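Local coordinates for protein glutamate--tRNA ligase (Elizabethkingia anophelis, PDB 6B1Z) that probably attaches glutamate to its cognate tRNA in an ATP-dependent reaction, as a class I glutamyl-tRNA synthetase, at residues 115-120 with 145-150; 167-172 with 200-205; 322-327 with 351-356. One frame throughout, in Å; residues are numbered along the deposited sequence.

Interaction 1 (115-120 with 145-150)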
loop_
_atom_site.group_PDB
_atom_site.type_symbol
_atom_site.label_atom_id
_atom_site.label_comp_id
_atom_site.label_asym_id
_atom_site.label_seq_id
_atom_site.Cartn_x
_atom_site.Cartn_y
_atom_site.Cartn_z
ATOM N N ALA A 115 34.421 18.351 -6.622
ATOM C CA ALA A 115 33.841 19.643 -6.262
ATOM C C ALA A 115 34.025 19.890 -4.773
ATOM O O ALA A 115 33.751 19.007 -3.953
ATOM C CB ALA A 115 32.356 19.720 -6.644
ATOM N N PHE A 116 34.492 21.090 -4.435
ATOM C CA PHE A 116 34.926 21.440 -3.089
ATOM C C PHE A 116 33.989 22.421 -2.397
ATOM O O PHE A 116 34.281 22.851 -1.271
ATOM C CB PHE A 116 36.343 22.031 -3.125
ATOM C CG PHE A 116 37.385 21.089 -3.677
ATOM C CD1 PHE A 116 37.762 21.153 -5.012
ATOM C CD2 PHE A 116 37.986 20.148 -2.861
ATOM C CE1 PHE A 116 38.715 20.281 -5.520
ATOM C CE2 PHE A 116 38.956 19.279 -3.356
ATOM C CZ PHE A 116 39.311 19.343 -4.693
ATOM N N ASP A 117 32.860 22.762 -3.017
ATOM C CA ASP A 117 32.001 23.807 -2.471
ATOM C C ASP A 117 31.435 23.396 -1.118
ATOM O O ASP A 117 30.991 22.261 -0.926
ATOM C CB ASP A 117 30.859 24.105 -3.442
ATOM C CG ASP A 117 31.322 24.146 -4.878
ATOM O OD1 ASP A 117 31.361 23.066 -5.508
ATOM O OD2 ASP A 117 31.662 25.246 -5.360
ATOM N N THR A 118 31.459 24.328 -0.179
ATOM C CA THR A 118 30.894 24.071 1.139
ATOM C C THR A 118 29.391 24.338 1.130
ATOM O O THR A 118 28.873 25.001 0.226
ATOM C CB THR A 118 31.561 24.954 2.185
ATOM O OG1 THR A 118 31.201 26.324 1.966
ATOM C CG2 THR A 118 33.085 24.810 2.138
ATOM N N PRO A 119 28.662 23.828 2.128
ATOM C CA PRO A 119 27.220 24.136 2.191
ATOM C C PRO A 119 26.921 25.624 2.253
ATOM O O PRO A 119 25.941 26.077 1.646
ATOM C CB PRO A 119 26.777 23.406 3.463
ATOM C CG PRO A 119 27.704 22.236 3.540
ATOM C CD PRO A 119 29.044 22.805 3.118
ATOM N N GLU A 120 27.753 26.404 2.947
ATOM C CA GLU A 120 27.559 27.851 2.995
ATOM C C GLU A 120 27.744 28.489 1.620
ATOM O O GLU A 120 27.009 29.411 1.255
ATOM C CB GLU A 120 28.523 28.485 3.998
ATOM C CG GLU A 120 28.225 28.175 5.465
ATOM C CD GLU A 120 28.841 26.869 5.966
ATOM O OE1 GLU A 120 29.266 26.004 5.166
ATOM O OE2 GLU A 120 28.900 26.710 7.206
ATOM N N ARG A 145 32.090 29.037 -12.270
ATOM C CA ARG A 145 32.264 30.059 -11.246
ATOM C C ARG A 145 32.159 29.500 -9.834
ATOM O O ARG A 145 32.139 30.271 -8.870
ATOM C CB ARG A 145 31.276 31.209 -11.444
ATOM C CG ARG A 145 29.800 30.890 -11.313
ATOM C CD ARG A 145 29.034 32.180 -11.615
ATOM N NE ARG A 145 27.639 31.989 -12.002
ATOM C CZ ARG A 145 26.606 32.534 -11.366
ATOM N NH1 ARG A 145 26.805 33.305 -10.302
ATOM N NH2 ARG A 145 25.372 32.313 -11.798
ATOM N N LEU A 146 32.126 28.183 -9.689
ATOM C CA LEU A 146 32.147 27.550 -8.383
ATOM C C LEU A 146 33.546 26.972 -8.149
ATOM O O LEU A 146 34.510 27.366 -8.824
ATOM C CB LEU A 146 31.007 26.528 -8.321
ATOM C CG LEU A 146 29.648 27.247 -8.264
ATOM C CD1 LEU A 146 28.495 26.302 -8.578
ATOM C CD2 LEU A 146 29.451 27.917 -6.905
ATOM N N ARG A 147 33.682 26.067 -7.179
ATOM C CA ARG A 147 34.998 25.604 -6.734
ATOM C C ARG A 147 35.112 24.103 -6.977
ATOM O O ARG A 147 34.679 23.295 -6.151
ATOM C CB ARG A 147 35.231 25.963 -5.269
ATOM C CG ARG A 147 35.441 27.482 -5.059
ATOM C CD ARG A 147 35.666 27.896 -3.587
ATOM N NE ARG A 147 36.686 27.090 -2.922
ATOM C CZ ARG A 147 37.996 27.227 -3.106
ATOM N NH1 ARG A 147 38.459 28.145 -3.947
ATOM N NH2 ARG A 147 38.841 26.443 -2.449
ATOM N N ASN A 148 35.706 23.726 -8.109
ATOM C CA ASN A 148 35.757 22.326 -8.505
ATOM C C ASN A 148 36.975 22.121 -9.407
ATOM O O ASN A 148 37.684 23.072 -9.740
ATOM C CB ASN A 148 34.444 21.926 -9.188
ATOM C CG ASN A 148 34.127 22.815 -10.367
ATOM O OD1 ASN A 148 34.866 22.824 -11.348
ATOM N ND2 ASN A 148 33.043 23.579 -10.275
ATOM N N SER A 149 37.216 20.866 -9.806
ATOM C CA SER A 149 38.420 20.565 -10.576
ATOM C C SER A 149 38.322 21.003 -12.032
ATOM O O SER A 149 39.318 20.899 -12.757
ATOM C CB SER A 149 38.767 19.071 -10.484
ATOM O OG SER A 149 37.710 18.252 -10.934
ATOM N N ILE A 150 37.166 21.484 -12.474
ATOM C CA ILE A 150 37.073 22.106 -13.790
ATOM C C ILE A 150 37.402 23.592 -13.720
ATOM O O ILE A 150 38.109 24.113 -14.589
ATOM C CB ILE A 150 35.674 21.862 -14.387
ATOM C CG1 ILE A 150 35.493 20.376 -14.714
ATOM C CG2 ILE A 150 35.458 22.732 -15.636
ATOM C CD1 ILE A 150 34.077 19.989 -15.017
HETATM O O HOH W 1 35.157 25.544 -1.187
#

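Interaction 2 (167-172 with 200-205)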
loop_
_atom_site.group_PDB
_atom_site.type_symbol
_atom_site.label_atom_id
_atom_site.label_comp_id
_atom_site.label_asym_id
_atom_site.label_seq_id
_atom_site.Cartn_x
_atom_site.Cartn_y
_atom_site.Cartn_z
ATOM N N TYR A 167 35.596 16.866 -0.420
ATOM C CA TYR A 167 35.092 17.050 -1.774
ATOM C C TYR A 167 34.042 15.994 -2.091
ATOM O O TYR A 167 34.038 14.897 -1.520
ATOM C CB TYR A 167 36.215 16.996 -2.834
ATOM C CG TYR A 167 36.928 15.656 -2.936
ATOM C CD1 TYR A 167 36.462 14.654 -3.784
ATOM C CD2 TYR A 167 38.073 15.402 -2.196
ATOM C CE1 TYR A 167 37.108 13.430 -3.873
ATOM C CE2 TYR A 167 38.729 14.183 -2.281
ATOM C CZ TYR A 167 38.243 13.204 -3.120
ATOM O OH TYR A 167 38.897 11.992 -3.199
ATOM N N VAL A 168 33.140 16.345 -3.002
ATOM C CA VAL A 168 32.208 15.393 -3.584
ATOM C C VAL A 168 32.664 15.130 -5.011
ATOM O O VAL A 168 33.470 15.868 -5.580
ATOM C CB VAL A 168 30.741 15.882 -3.563
ATOM C CG1 VAL A 168 30.238 16.085 -2.123
ATOM C CG2 VAL A 168 30.568 17.165 -4.403
ATOM N N ILE A 169 32.153 14.052 -5.593
ATOM C CA ILE A 169 32.369 13.781 -7.008
ATOM C C ILE A 169 31.055 14.031 -7.721
ATOM O O ILE A 169 30.020 13.481 -7.332
ATOM C CB ILE A 169 32.877 12.349 -7.247
ATOM C CG1 ILE A 169 34.230 12.154 -6.570
ATOM C CG2 ILE A 169 32.923 12.045 -8.756
ATOM C CD1 ILE A 169 34.672 10.709 -6.490
ATOM N N ARG A 170 31.086 14.879 -8.752
ATOM C CA ARG A 170 29.905 15.229 -9.521
ATOM C C ARG A 170 29.985 14.657 -10.926
ATOM O O ARG A 170 31.073 14.500 -11.486
ATOM C CB ARG A 170 29.741 16.746 -9.631
ATOM C CG ARG A 170 29.207 17.379 -8.358
ATOM C CD ARG A 170 29.068 18.899 -8.526
ATOM N NE ARG A 170 28.615 19.505 -7.276
ATOM C CZ ARG A 170 27.339 19.623 -6.909
ATOM N NH1 ARG A 170 26.366 19.180 -7.697
ATOM N NH2 ARG A 170 27.045 20.187 -5.745
ATOM N N PHE A 171 28.818 14.348 -11.483
ATOM C CA PHE A 171 28.745 13.996 -12.891
ATOM C C PHE A 171 28.948 15.250 -13.737
ATOM O O PHE A 171 28.409 16.306 -13.416
ATOM C CB PHE A 171 27.378 13.381 -13.196
ATOM C CG PHE A 171 27.234 12.906 -14.609
ATOM C CD1 PHE A 171 27.757 11.681 -15.000
ATOM C CD2 PHE A 171 26.558 13.684 -15.547
ATOM C CE1 PHE A 171 27.606 11.229 -16.304
ATOM C CE2 PHE A 171 26.409 13.238 -16.855
ATOM C CZ PHE A 171 26.944 12.031 -17.240
ATOM N N LYS A 172 29.715 15.132 -14.824
ATOM C CA LYS A 172 29.928 16.265 -15.739
ATOM C C LYS A 172 28.923 16.184 -16.889
ATOM O O LYS A 172 29.135 15.466 -17.873
ATOM C CB LYS A 172 31.362 16.272 -16.247
ATOM C CG LYS A 172 31.726 17.519 -17.055
ATOM C CD LYS A 172 33.177 17.422 -17.516
ATOM C CE LYS A 172 33.581 18.634 -18.328
ATOM N NZ LYS A 172 33.046 18.565 -19.707
ATOM N N VAL A 200 25.542 15.064 -7.795
ATOM C CA VAL A 200 26.544 14.430 -6.948
ATOM C C VAL A 200 26.432 12.917 -7.082
ATOM O O VAL A 200 25.339 12.343 -6.940
ATOM C CB VAL A 200 26.375 14.856 -5.486
ATOM C CG1 VAL A 200 27.350 14.069 -4.593
ATOM C CG2 VAL A 200 26.601 16.349 -5.323
ATOM N N LEU A 201 27.566 12.275 -7.340
ATOM C CA LEU A 201 27.689 10.830 -7.448
ATOM C C LEU A 201 28.270 10.202 -6.203
ATOM O O LEU A 201 27.871 9.091 -5.851
ATOM C CB LEU A 201 28.580 10.441 -8.631
ATOM C CG LEU A 201 28.121 10.977 -9.979
ATOM C CD1 LEU A 201 29.104 10.567 -11.059
ATOM C CD2 LEU A 201 26.722 10.443 -10.273
ATOM N N VAL A 202 29.224 10.868 -5.551
ATOM C CA VAL A 202 29.870 10.343 -4.352
ATOM C C VAL A 202 29.947 11.471 -3.330
ATOM O O VAL A 202 30.374 12.584 -3.653
ATOM C CB VAL A 202 31.273 9.775 -4.659
ATOM C CG1 VAL A 202 31.873 9.136 -3.401
ATOM C CG2 VAL A 202 31.203 8.752 -5.822
ATOM N N LYS A 203 29.512 11.192 -2.103
ATOM C CA LYS A 203 29.488 12.178 -1.032
ATOM C C LYS A 203 30.883 12.350 -0.412
ATOM O O LYS A 203 31.828 11.633 -0.744
ATOM C CB LYS A 203 28.467 11.752 0.025
ATOM C CG LYS A 203 27.062 11.544 -0.533
ATOM C CD LYS A 203 26.092 10.994 0.526
ATOM C CE LYS A 203 26.460 9.568 0.954
ATOM N NZ LYS A 203 25.495 8.990 1.949
ATOM N N ASN A 204 30.993 13.325 0.508
ATOM C CA ASN A 204 32.245 13.637 1.208
ATOM C C ASN A 204 32.895 12.425 1.857
ATOM O O ASN A 204 34.122 12.382 1.995
ATOM C CB ASN A 204 31.999 14.659 2.321
ATOM C CG ASN A 204 31.850 16.059 1.812
ATOM O OD1 ASN A 204 32.306 16.393 0.715
ATOM N ND2 ASN A 204 31.220 16.907 2.619
ATOM N N ASP A 205 32.100 11.468 2.319
ATOM C CA ASP A 205 32.623 10.318 3.040
ATOM C C ASP A 205 32.946 9.134 2.134
ATOM O O ASP A 205 33.288 8.062 2.643
ATOM C CB ASP A 205 31.642 9.892 4.142
ATOM C CG ASP A 205 30.287 9.454 3.605
ATOM O OD1 ASP A 205 30.084 9.451 2.371
ATOM O OD2 ASP A 205 29.414 9.107 4.427
HETATM O O HOH W 2 33.873 12.068 -2.710
HETATM O O HOH W 3 36.186 14.138 0.874
#

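Interaction 3 (322-327 with 351-356)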
loop_
_atom_site.group_PDB
_atom_site.type_symbol
_atom_site.label_atom_id
_atom_site.label_comp_id
_atom_site.label_asym_id
_atom_site.label_seq_id
_atom_site.Cartn_x
_atom_site.Cartn_y
_atom_site.Cartn_z
ATOM N N LYS A 322 -11.597 -9.231 -16.139
ATOM C CA LYS A 322 -11.960 -9.917 -14.908
ATOM C C LYS A 322 -11.314 -9.190 -13.732
ATOM O O LYS A 322 -10.082 -9.120 -13.643
ATOM C CB LYS A 322 -11.511 -11.375 -14.961
ATOM C CG LYS A 322 -11.958 -12.221 -13.784
ATOM C CD LYS A 322 -11.482 -13.655 -13.952
ATOM C CE LYS A 322 -11.778 -14.490 -12.721
ATOM N NZ LYS A 322 -11.080 -15.804 -12.787
ATOM N N GLU A 323 -12.142 -8.656 -12.833
ATOM C CA GLU A 323 -11.620 -7.800 -11.769
ATOM C C GLU A 323 -11.059 -8.598 -10.600
ATOM O O GLU A 323 -10.060 -8.196 -9.995
ATOM C CB GLU A 323 -12.714 -6.882 -11.251
ATOM C CG GLU A 323 -13.146 -5.814 -12.195
ATOM C CD GLU A 323 -13.947 -4.772 -11.469
ATOM O OE1 GLU A 323 -15.175 -4.949 -11.328
ATOM O OE2 GLU A 323 -13.332 -3.798 -11.006
ATOM N N ILE A 324 -11.719 -9.690 -10.231
ATOM C CA ILE A 324 -11.310 -10.497 -9.089
ATOM C C ILE A 324 -10.330 -11.545 -9.599
ATOM O O ILE A 324 -10.694 -12.408 -10.402
ATOM C CB ILE A 324 -12.514 -11.150 -8.402
ATOM C CG1 ILE A 324 -13.477 -10.081 -7.884
ATOM C CG2 ILE A 324 -12.048 -12.060 -7.280
ATOM C CD1 ILE A 324 -12.957 -9.318 -6.686
ATOM N N VAL A 325 -9.083 -11.461 -9.147
ATOM C CA VAL A 325 -8.032 -12.379 -9.579
ATOM C C VAL A 325 -7.131 -12.692 -8.392
ATOM O O VAL A 325 -6.818 -11.817 -7.576
ATOM C CB VAL A 325 -7.202 -11.817 -10.753
ATOM C CG1 VAL A 325 -7.907 -12.092 -12.087
ATOM C CG2 VAL A 325 -6.938 -10.339 -10.568
ATOM N N SER A 326 -6.710 -13.947 -8.314
ATOM C CA SER A 326 -5.741 -14.407 -7.336
ATOM C C SER A 326 -4.328 -14.009 -7.756
ATOM O O SER A 326 -4.073 -13.629 -8.901
ATOM C CB SER A 326 -5.807 -15.926 -7.209
ATOM O OG SER A 326 -5.279 -16.534 -8.385
ATOM N N MET A 327 -3.387 -14.134 -6.817
ATOM C CA MET A 327 -1.986 -13.898 -7.165
ATOM C C MET A 327 -1.540 -14.796 -8.318
ATOM O O MET A 327 -0.838 -14.339 -9.225
ATOM C CB MET A 327 -1.093 -14.119 -5.942
ATOM C CG MET A 327 0.388 -13.816 -6.170
ATOM S SD MET A 327 0.721 -12.067 -6.437
ATOM C CE MET A 327 0.706 -11.472 -4.758
ATOM N N ALA A 351 -11.613 -0.137 -2.866
ATOM C CA ALA A 351 -10.895 -0.954 -1.889
ATOM C C ALA A 351 -11.866 -1.681 -0.967
ATOM O O ALA A 351 -11.679 -2.870 -0.662
ATOM C CB ALA A 351 -9.935 -0.078 -1.091
ATOM N N LYS A 352 -12.930 -0.994 -0.543
ATOM C CA LYS A 352 -13.919 -1.629 0.317
ATOM C C LYS A 352 -14.724 -2.671 -0.450
ATOM O O LYS A 352 -15.054 -3.732 0.092
ATOM C CB LYS A 352 -14.820 -0.559 0.929
ATOM C CG LYS A 352 -14.045 0.277 1.946
ATOM C CD LYS A 352 -14.819 1.464 2.455
ATOM C CE LYS A 352 -14.070 2.126 3.592
ATOM N NZ LYS A 352 -14.770 3.373 4.030
ATOM N N TRP A 353 -15.031 -2.391 -1.717
ATOM C CA TRP A 353 -15.757 -3.363 -2.537
ATOM C C TRP A 353 -14.950 -4.645 -2.692
ATOM O O TRP A 353 -15.491 -5.742 -2.539
ATOM C CB TRP A 353 -16.086 -2.769 -3.905
ATOM C CG TRP A 353 -16.733 -3.736 -4.883
ATOM C CD1 TRP A 353 -18.074 -4.005 -5.012
ATOM C CD2 TRP A 353 -16.068 -4.525 -5.886
ATOM N NE1 TRP A 353 -18.281 -4.905 -6.042
ATOM C CE2 TRP A 353 -17.068 -5.242 -6.588
ATOM C CE3 TRP A 353 -14.728 -4.700 -6.256
ATOM C CZ2 TRP A 353 -16.769 -6.121 -7.632
ATOM C CZ3 TRP A 353 -14.432 -5.574 -7.304
ATOM C CH2 TRP A 353 -15.451 -6.269 -7.978
ATOM N N PHE A 354 -13.653 -4.521 -2.997
ATOM C CA PHE A 354 -12.796 -5.703 -3.065
ATOM C C PHE A 354 -12.830 -6.485 -1.757
ATOM O O PHE A 354 -12.912 -7.722 -1.774
ATOM C CB PHE A 354 -11.353 -5.315 -3.403
ATOM C CG PHE A 354 -11.058 -5.255 -4.882
ATOM C CD1 PHE A 354 -11.032 -6.416 -5.662
ATOM C CD2 PHE A 354 -10.772 -4.044 -5.492
ATOM C CE1 PHE A 354 -10.748 -6.356 -7.028
ATOM C CE2 PHE A 354 -10.477 -3.977 -6.848
ATOM C CZ PHE A 354 -10.460 -5.128 -7.623
ATOM N N ASN A 355 -12.742 -5.791 -0.615
ATOM C CA ASN A 355 -12.759 -6.497 0.667
ATOM C C ASN A 355 -14.061 -7.264 0.833
ATOM O O ASN A 355 -14.060 -8.432 1.243
ATOM C CB ASN A 355 -12.554 -5.546 1.852
ATOM C CG ASN A 355 -11.697 -6.197 2.954
ATOM O OD1 ASN A 355 -10.590 -6.664 2.678
ATOM N ND2 ASN A 355 -12.232 -6.297 4.174
ATOM N N GLN A 356 -15.182 -6.617 0.511
ATOM C CA GLN A 356 -16.479 -7.277 0.614
ATOM C C GLN A 356 -16.537 -8.513 -0.276
ATOM O O GLN A 356 -17.039 -9.566 0.138
ATOM C CB GLN A 356 -17.584 -6.291 0.235
ATOM C CG GLN A 356 -18.957 -6.853 0.488
ATOM C CD GLN A 356 -20.007 -5.812 0.305
ATOM O OE1 GLN A 356 -20.534 -5.253 1.274
ATOM N NE2 GLN A 356 -20.303 -5.510 -0.944
#

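Interaction 1 (115-120 with 145-150)
Ala115, the last residue of strand 112-115, forms a single beta bridge with Asn148, and Phe116 just beyond it bonds to Arg147, by which a loop is laid against an outermost strand of a three-stranded antiparallel sheet. The sheet belongs to the catalytic part of the synthetase, probably to the acceptor-binding insertion of the class I nucleotide-binding fold. Two bonds hold Arg147 by its backbone. Phe116 N donates to Arg147 O at 2.8 Å, nearly straight (168°), while Arg147 N donates to Asp117 OD2, also at 2.8 Å. The second bond reaches the carboxylate on its syn side, 25° out of its plane. OD2 also lies 3.3 Å from Leu146 CB, the two side chains crossing at about a right angle. Asp117 OD1 is 3.4 Å from Arg147 O, an acceptor beside an acceptor, and its hydrogen bond is made instead with the hydroxyl of Tyr138. That hydroxyl is bonded to Asn148 ND2 as well, so Tyr138 links the two segments from outside. On the partly exposed flank a water bridges the segments: it donates to Phe116 O and accepts from Arg147 NE, lying in the guanidinium plane at its edge. The Phe116 ring packs on Val157, Leu160 and Leu161 of helix 154-162, and the CB atoms of Ala115 and Asn148 meet at 4.0 Å. The Asn148 amide is used at both ends. Its ND2 is also bonded to Arg143 O, and its OD1 accepts from Ser151 N and closes an Asx turn, with Ile150 N on an in-plane lone pair of Asn148 OD1 at 2.9 Å.

Interaction 2 (167-172 with 200-205)
Ile169 and Val202 pair across neighbouring antiparallel strands, and a classic beta bulge follows at once, with Leu201 and Val202 both facing Ile169. This is the central strand, 168-171, meeting strand 200-202, at one side of the three-stranded sheet, probably in the acceptor-binding insertion of the class I fold. Ile169 and Val202 lie side by side and point the same way, with Ile169 CD1 4.0 Å from Val202 CB; Thr103 of helix 96-106 touches both. After the bulge Arg170 and Val200 share the other face. The Arg170 side chain runs extended from CG to NE, and Val200 CG2 sits 3.6 Å above one face of the guanidinium, offset toward its rim. The charged end has its partners outside the two segments: NH1 bonds to Asp198 O, and Tyr138 makes a cation-pi contact. Val168 crosses Val200 at about a right angle, its CB 4.0 Å from Val200 CG1. Farther along, Leu201 CD1 lies 3.9 Å from Phe171 CB and at the edge of the phenyl ring, near its plane. Phe171 CG is anti to its backbone N (chi1 -176°), and the ring leads away from strand 200-202 to Leu238, Leu241 and Leu242 of helix 236-246, the last of which also touches Leu201. At the bulge Ile169 O accepts two backbone bonds, from Leu201 N at 2.7 Å and from Val202 N at 3.3 Å. Ile169 N returns a bond to Val202 O at 3.0 Å. Beyond the paired strands, waters take over: one accepts from Tyr167 N and donates to Asn204 O, while another donates to both Tyr167 O and Lys203 O, 2.9 Å from the latter.

Interaction 3 (322-327 with 351-356)
Glu323 O meets the edge of the Phe354 ring, lying in its plane 3.6 Å from CE1, and the same oxygen takes a hydrogen bond from Asn309 ND2 on helix 304-312. Asn309 OD1 also accepts from Val325 N, so this one amide holds the loop backbone at two points, while Glu323 and Ile324 rest on helix 348-361. Ile324 and Phe354 slide past each other in opposite directions, bringing Ile324 CD1 to 3.6 Å from Phe354 CD1. The same methyl reaches Trp353 CZ3 at 4.1 Å, and CZ3 in turn sits over the centre of the Phe354 ring. Glu323 crosses Trp353 at about a right angle, its carboxylate turned 20° from the indole plane and OE1 3.6 Å from CH2. Its OE2 forms a salt bridge with Lys350, whose ammonium also makes a cation-pi contact with Trp353 and would partly offset the carboxylate's charge. The contact joins the loop before helix 327-333 to helix 348-361, in the helical region following the nucleotide-binding fold, probably the stem-contact fold of a class I synthetase.

How the interactions relate
Following the chain from the N terminus, interaction 1 comes first, closing the excursion through helix 119-131 as the loop at 145-150 returns to strand 112-115. Interaction 2 then closes a second loop, which runs through strands 178-183 and 187-192. The two are in series, neither nested nor crossed, yet they touch: Ala115 N and Val168 O are 2.9 Å apart, a probable hydrogen bond, and Phe116 packs on Tyr167. Strand 168-171 thus lies between the strands that the two contacts use. Interaction 3 closes last, around helix 327-333, with its centre about 47 Å from that of interaction 2, and ties a loop to helix 348-361 in a distant, helical part of the chain.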